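Local coordinates for CheC, inhibitor of MCP methylation / FliN fusion protein (PDB 4HYN) that is a flagellar rotor protein of the CheC phosphatase family, probably dephosphorylating the chemotaxis response regulator CheY, at residues Q58-V63 with V74-K79; A163-E168 with F179-S184. All coordinates share one frame; numbering follows the deposited sequence.

Overall arrangement
Interactions 1 and 2 are two antiparallel hairpins set in one six-stranded sheet, about 10 Å apart between centres. Both are largely buried, with partly exposed side chains at Q58 and D78 in the first and at E166, Y180 and Q181 in the second. Strands 71-78 and 177-184 are neighbours, so the hairpins are joined by backbone as well as by side chains: V76 N lies 2.7 Å from Y180 O, a probable hydrogen bond, and L75 packs on Q181. Residues 58-63 with 74-79 meet mainly through valine and leucine, packed against helix 103-128; residues 163-168 with 179-184 bring in phenylalanine, tyrosine and glutamine, with helix 6-30 alongside.

Interaction 1: residues Q58-V63 with V74-K79; sequences QVVVSV and VLVLDK
The flat side-chain groups here, the amide of Q58 and the carboxylate of D78, meet obliquely with planes 72° apart and do not stack. The amide reaches across to the opposite strand: CD of Q58 lies 3.9 Å from CB of D78, while V76 CG1 approaches the same CD to 4.2 Å, the Q58 and V76 side chains crossing at about a right angle. An extended chain whose CG is anti to its own carbonyl carbon (chi1 -61°) carries the amide there. The D78 carboxylate turns away, and its OD2 accepts a bond from L81 N, making D78 the N-cap of the helix that begins right after it. An alanine in place of Q58 would remove the amide and CG, and would probably leave V76 CG1 and the D78 CB less well covered. Inward from this end the contact is a classical antiparallel beta hairpin, strands 57-66 and 71-78, off-centre in the CheC-like sheet, between strands 177-184 and 133-143. Two hydrogen-bonded pairs tie it. V59 N donates to L77 O at 2.8 Å, nearly along the C=O axis, and L77 N returns a bond to V59 O that is almost straight (174°). V61 and L75 exchange the other two, L75 N to V61 O measuring 2.7 Å, now in the carbonyl plane. Between them V60 CA approaches L75 O to 3.1 Å, a CA-H...O contact. On one face V61 CB meets L75 CB at 4.1 Å and V61 CG2 reaches diagonally to L77 CD1 at 4.2 Å; M113 and M117 of helix 103-128 and V82 of helix 79-89 pack on this face. On the other, V60 and V76 stand side by side, S62 CB touches V74 CG2, and F151 presses on V74 and V76.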
loop_
_atom_site.group_PDB
_atom_site.type_symbol
_atom_site.label_atom_id
_atom_site.label_comp_id
_atom_site.label_asym_id
_atom_site.label_seq_id
_atom_site.Cartn_x
_atom_site.Cartn_y
_atom_site.Cartn_z
ATOM N N GLN A 58 -11.098 -6.311 -7.585
ATOM C CA GLN A 58 -9.876 -5.524 -7.468
ATOM C C GLN A 58 -8.605 -6.350 -7.303
ATOM O O GLN A 58 -8.655 -7.564 -7.126
ATOM C CB GLN A 58 -10.006 -4.527 -6.313
ATOM C CG GLN A 58 -11.155 -3.549 -6.514
ATOM C CD GLN A 58 -11.081 -2.329 -5.631
ATOM O OE1 GLN A 58 -12.107 -1.789 -5.223
ATOM N NE2 GLN A 58 -9.868 -1.867 -5.353
ATOM N N VAL A 59 -7.462 -5.676 -7.357
ATOM C CA VAL A 59 -6.173 -6.335 -7.220
ATOM C C VAL A 59 -5.562 -6.038 -5.861
ATOM O O VAL A 59 -5.473 -4.882 -5.456
ATOM C CB VAL A 59 -5.201 -5.879 -8.336
ATOM C CG1 VAL A 59 -3.806 -6.490 -8.132
ATOM C CG2 VAL A 59 -5.758 -6.277 -9.700
ATOM N N VAL A 60 -5.193 -7.089 -5.135
ATOM C CA VAL A 60 -4.578 -6.921 -3.828
ATOM C C VAL A 60 -3.149 -7.419 -3.903
ATOM O O VAL A 60 -2.886 -8.534 -4.365
ATOM C CB VAL A 60 -5.352 -7.651 -2.696
ATOM C CG1 VAL A 60 -6.785 -7.148 -2.632
ATOM C CG2 VAL A 60 -5.330 -9.147 -2.899
ATOM N N VAL A 61 -2.221 -6.543 -3.537
ATOM C CA VAL A 61 -0.805 -6.871 -3.559
ATOM C C VAL A 61 -0.357 -6.888 -2.110
ATOM O O VAL A 61 -0.461 -5.879 -1.411
ATOM C CB VAL A 61 0.023 -5.811 -4.330
ATOM C CG1 VAL A 61 1.423 -6.340 -4.589
ATOM C CG2 VAL A 61 -0.655 -5.438 -5.639
ATOM N N SER A 62 0.107 -8.041 -1.647
ATOM C CA SER A 62 0.543 -8.156 -0.268
ATOM C C SER A 62 2.001 -8.551 -0.130
ATOM O O SER A 62 2.558 -9.274 -0.962
ATOM C CB SER A 62 -0.359 -9.125 0.512
ATOM O OG SER A 62 -0.469 -10.373 -0.144
ATOM N N VAL A 63 2.597 -8.085 0.955
ATOM C CA VAL A 63 3.983 -8.352 1.253
ATOM C C VAL A 63 4.092 -8.712 2.745
ATOM O O VAL A 63 3.370 -8.174 3.591
ATOM C CB VAL A 63 4.839 -7.111 0.857
ATOM C CG1 VAL A 63 5.338 -6.350 2.073
ATOM C CG2 VAL A 63 5.957 -7.520 -0.079
ATOM N N VAL A 74 -0.881 -5.027 2.997
ATOM C CA VAL A 74 -1.723 -5.174 1.822
ATOM C C VAL A 74 -2.025 -3.887 1.075
ATOM O O VAL A 74 -2.360 -2.872 1.681
ATOM C CB VAL A 74 -3.074 -5.832 2.216
ATOM C CG1 VAL A 74 -4.016 -5.910 1.016
ATOM C CG2 VAL A 74 -2.829 -7.216 2.793
ATOM N N LEU A 75 -1.905 -3.950 -0.250
ATOM C CA LEU A 75 -2.210 -2.824 -1.126
ATOM C C LEU A 75 -3.425 -3.216 -1.959
ATOM O O LEU A 75 -3.473 -4.314 -2.520
ATOM C CB LEU A 75 -1.042 -2.509 -2.060
ATOM C CG LEU A 75 0.194 -1.803 -1.504
ATOM C CD1 LEU A 75 1.087 -1.400 -2.670
ATOM C CD2 LEU A 75 -0.225 -0.570 -0.713
ATOM N N VAL A 76 -4.408 -2.326 -2.021
ATOM C CA VAL A 76 -5.628 -2.580 -2.777
ATOM C C VAL A 76 -5.749 -1.577 -3.917
ATOM O O VAL A 76 -5.926 -0.378 -3.694
ATOM C CB VAL A 76 -6.891 -2.508 -1.866
ATOM C CG1 VAL A 76 -8.153 -2.845 -2.665
ATOM C CG2 VAL A 76 -6.741 -3.464 -0.694
ATOM N N LEU A 77 -5.651 -2.088 -5.139
ATOM C CA LEU A 77 -5.728 -1.271 -6.344
ATOM C C LEU A 77 -6.905 -1.708 -7.218
ATOM O O LEU A 77 -7.151 -2.908 -7.396
ATOM C CB LEU A 77 -4.425 -1.398 -7.150
ATOM C CG LEU A 77 -3.086 -0.906 -6.581
ATOM C CD1 LEU A 77 -2.673 -1.733 -5.388
ATOM C CD2 LEU A 77 -2.011 -1.006 -7.657
ATOM N N ASP A 78 -7.625 -0.738 -7.777
ATOM C CA ASP A 78 -8.758 -1.065 -8.630
ATOM C C ASP A 78 -8.333 -1.367 -10.068
ATOM O O ASP A 78 -7.280 -0.907 -10.532
ATOM C CB ASP A 78 -9.853 0.018 -8.556
ATOM C CG ASP A 78 -9.564 1.237 -9.417
ATOM O OD1 ASP A 78 -10.534 1.815 -9.945
ATOM O OD2 ASP A 78 -8.393 1.640 -9.562
ATOM N N LYS A 79 -9.141 -2.183 -10.744
ATOM C CA LYS A 79 -8.886 -2.589 -12.124
ATOM C C LYS A 79 -8.401 -1.473 -13.043
ATOM O O LYS A 79 -7.470 -1.676 -13.819
ATOM C CB LYS A 79 -10.130 -3.240 -12.720
ATOM C CG LYS A 79 -10.190 -4.761 -12.580
ATOM C CD LYS A 79 -11.542 -5.273 -13.072
ATOM C CE LYS A 79 -11.451 -6.696 -13.576
ATOM N NZ LYS A 79 -10.884 -7.591 -12.545
#

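Interaction 2: residues A163-E168 with F179-S184; sequences AVVEFE and FYQVIS
Residues 163-168 and 179-184 form a regular antiparallel beta hairpin in the CheC-like sheet, buried near the centre of the chain and with a phenylalanine pair at one end. Three hydrogen-bonded pairs, A163 with I183, V165 with Q181 and F167 with F179, supply six backbone bonds; in the tightest, V165 N sits 2.7 Å from Q181 O. Between pairs, V182 CA comes within 3.1 Å of A163 O as a CA-H...O contact. F179 places CG in the crowded position between its backbone N and carbonyl carbon (chi1 57°), which brings one face of its ring against F167 CB, 3.9 Å from the F179 centroid, a CH-pi contact. The two rings are near parallel, 28° apart, yet slid so far that their centroids are 5.4 Å apart and they barely overlap. Q181 CB fills in at the edge of the F167 ring, 3.9 Å from CE2, while the Q181 chain runs beside V165 and its OE1 is held by N73 ND2. On the other face of the sheet, with V164 and V182, E166 lies alongside Y180, the aliphatic E166 CG 3.5 Å from Y180 CE1, and V164 CG1 touches the same ring at CD1. Y180 OH is hydrogen-bonded to K178 NZ. Strand 35-46 flanks residues 163-168, with backbone hydrogen bonds between V164 and R43 and between E166 and T41, and strand 71-78 flanks residues 179-184, while M20 of helix 6-30 packs on both phenylalanines and I12 on V165 and I183.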
loop_
_atom_site.group_PDB
_atom_site.type_symbol
_atom_site.label_atom_id
_atom_site.label_comp_id
_atom_site.label_asym_id
_atom_site.label_seq_id
_atom_site.Cartn_x
_atom_site.Cartn_y
_atom_site.Cartn_z
ATOM N N ALA A 163 -5.469 -0.417 10.185
ATOM C CA ALA A 163 -5.401 0.948 9.685
ATOM C C ALA A 163 -5.517 0.893 8.169
ATOM O O ALA A 163 -4.807 0.121 7.504
ATOM C CB ALA A 163 -4.102 1.608 10.084
ATOM N N VAL A 164 -6.465 1.658 7.636
ATOM C CA VAL A 164 -6.675 1.729 6.200
ATOM C C VAL A 164 -6.145 3.088 5.775
ATOM O O VAL A 164 -6.679 4.129 6.156
ATOM C CB VAL A 164 -8.169 1.549 5.820
ATOM C CG1 VAL A 164 -8.362 1.715 4.317
ATOM C CG2 VAL A 164 -8.660 0.159 6.246
ATOM N N VAL A 165 -5.038 3.064 5.044
ATOM C CA VAL A 165 -4.391 4.280 4.575
ATOM C C VAL A 165 -4.690 4.587 3.111
ATOM O O VAL A 165 -4.532 3.727 2.238
ATOM C CB VAL A 165 -2.863 4.182 4.757
ATOM C CG1 VAL A 165 -2.219 5.538 4.522
ATOM C CG2 VAL A 165 -2.522 3.626 6.156
ATOM N N GLU A 166 -5.114 5.822 2.849
ATOM C CA GLU A 166 -5.420 6.255 1.493
ATOM C C GLU A 166 -4.265 7.032 0.866
ATOM O O GLU A 166 -3.732 7.967 1.467
ATOM C CB GLU A 166 -6.673 7.123 1.471
ATOM C CG GLU A 166 -7.049 7.616 0.071
ATOM C CD GLU A 166 -8.161 8.657 0.063
ATOM O OE1 GLU A 166 -8.213 9.438 -0.909
ATOM O OE2 GLU A 166 -8.983 8.699 1.009
ATOM N N PHE A 167 -3.881 6.636 -0.345
ATOM C CA PHE A 167 -2.815 7.314 -1.071
ATOM C C PHE A 167 -3.362 7.945 -2.338
ATOM O O PHE A 167 -4.087 7.302 -3.091
ATOM C CB PHE A 167 -1.708 6.333 -1.456
ATOM C CG PHE A 167 -0.856 5.904 -0.310
ATOM C CD1 PHE A 167 0.076 6.776 0.240
ATOM C CD2 PHE A 167 -0.985 4.625 0.230
ATOM C CE1 PHE A 167 0.869 6.378 1.315
ATOM C CE2 PHE A 167 -0.199 4.219 1.302
ATOM C CZ PHE A 167 0.730 5.093 1.847
ATOM N N GLU A 168 -3.055 9.218 -2.553
ATOM C CA GLU A 168 -3.493 9.881 -3.772
ATOM C C GLU A 168 -2.276 9.955 -4.700
ATOM O O GLU A 168 -1.214 10.436 -4.300
ATOM C CB GLU A 168 -4.034 11.283 -3.497
ATOM C CG GLU A 168 -4.774 11.843 -4.703
ATOM C CD GLU A 168 -5.059 13.322 -4.601
ATOM O OE1 GLU A 168 -6.125 13.685 -4.056
ATOM O OE2 GLU A 168 -4.225 14.122 -5.088
ATOM N N PHE A 179 -5.261 4.550 -4.270
ATOM C CA PHE A 179 -5.214 3.160 -3.845
ATOM C C PHE A 179 -5.133 3.125 -2.326
ATOM O O PHE A 179 -4.923 4.153 -1.688
ATOM C CB PHE A 179 -4.056 2.385 -4.491
ATOM C CG PHE A 179 -2.699 2.970 -4.238
ATOM C CD1 PHE A 179 -1.886 2.464 -3.224
ATOM C CD2 PHE A 179 -2.204 3.991 -5.051
ATOM C CE1 PHE A 179 -0.598 2.963 -3.024
ATOM C CE2 PHE A 179 -0.917 4.497 -4.857
ATOM C CZ PHE A 179 -0.109 3.980 -3.841
ATOM N N TYR A 180 -5.291 1.940 -1.752
ATOM C CA TYR A 180 -5.281 1.798 -0.310
ATOM C C TYR A 180 -4.324 0.757 0.226
ATOM O O TYR A 180 -3.990 -0.230 -0.434
ATOM C CB TYR A 180 -6.700 1.494 0.207
ATOM C CG TYR A 180 -7.722 2.550 -0.155
ATOM C CD1 TYR A 180 -7.969 3.628 0.694
ATOM C CD2 TYR A 180 -8.400 2.500 -1.374
ATOM C CE1 TYR A 180 -8.864 4.636 0.335
ATOM C CE2 TYR A 180 -9.292 3.500 -1.744
ATOM C CZ TYR A 180 -9.520 4.568 -0.885
ATOM O OH TYR A 180 -10.397 5.569 -1.254
ATOM N N GLN A 181 -3.893 1.008 1.451
ATOM C CA GLN A 181 -2.998 0.131 2.162
ATOM C C GLN A 181 -3.675 -0.195 3.487
ATOM O O GLN A 181 -4.353 0.653 4.069
ATOM C CB GLN A 181 -1.655 0.826 2.427
ATOM C CG GLN A 181 -0.851 0.191 3.556
ATOM C CD GLN A 181 0.505 0.833 3.753
ATOM O OE1 GLN A 181 1.520 0.309 3.298
ATOM N NE2 GLN A 181 0.535 1.960 4.454
ATOM N N VAL A 182 -3.571 -1.450 3.906
ATOM C CA VAL A 182 -4.133 -1.852 5.175
ATOM C C VAL A 182 -3.114 -2.691 5.949
ATOM O O VAL A 182 -2.523 -3.637 5.422
ATOM C CB VAL A 182 -5.569 -2.483 5.043
ATOM C CG1 VAL A 182 -5.947 -2.685 3.599
ATOM C CG2 VAL A 182 -5.712 -3.762 5.862
ATOM N N ILE A 183 -2.766 -2.183 7.129
ATOM C CA ILE A 183 -1.813 -2.829 8.030
ATOM C C ILE A 183 -2.477 -2.957 9.385
ATOM O O ILE A 183 -3.381 -2.177 9.707
ATOM C CB ILE A 183 -0.508 -2.016 8.198
ATOM C CG1 ILE A 183 -0.805 -0.510 8.202
ATOM C CG2 ILE A 183 0.497 -2.411 7.131
ATOM C CD1 ILE A 183 0.413 0.378 8.495
ATOM N N SER A 184 -2.042 -3.934 10.177
ATOM C CA SER A 184 -2.637 -4.136 11.493
ATOM C C SER A 184 -2.277 -3.008 12.468
ATOM O O SER A 184 -1.237 -2.351 12.335
ATOM C CB SER A 184 -2.231 -5.496 12.074
ATOM O OG SER A 184 -0.992 -5.424 12.756
#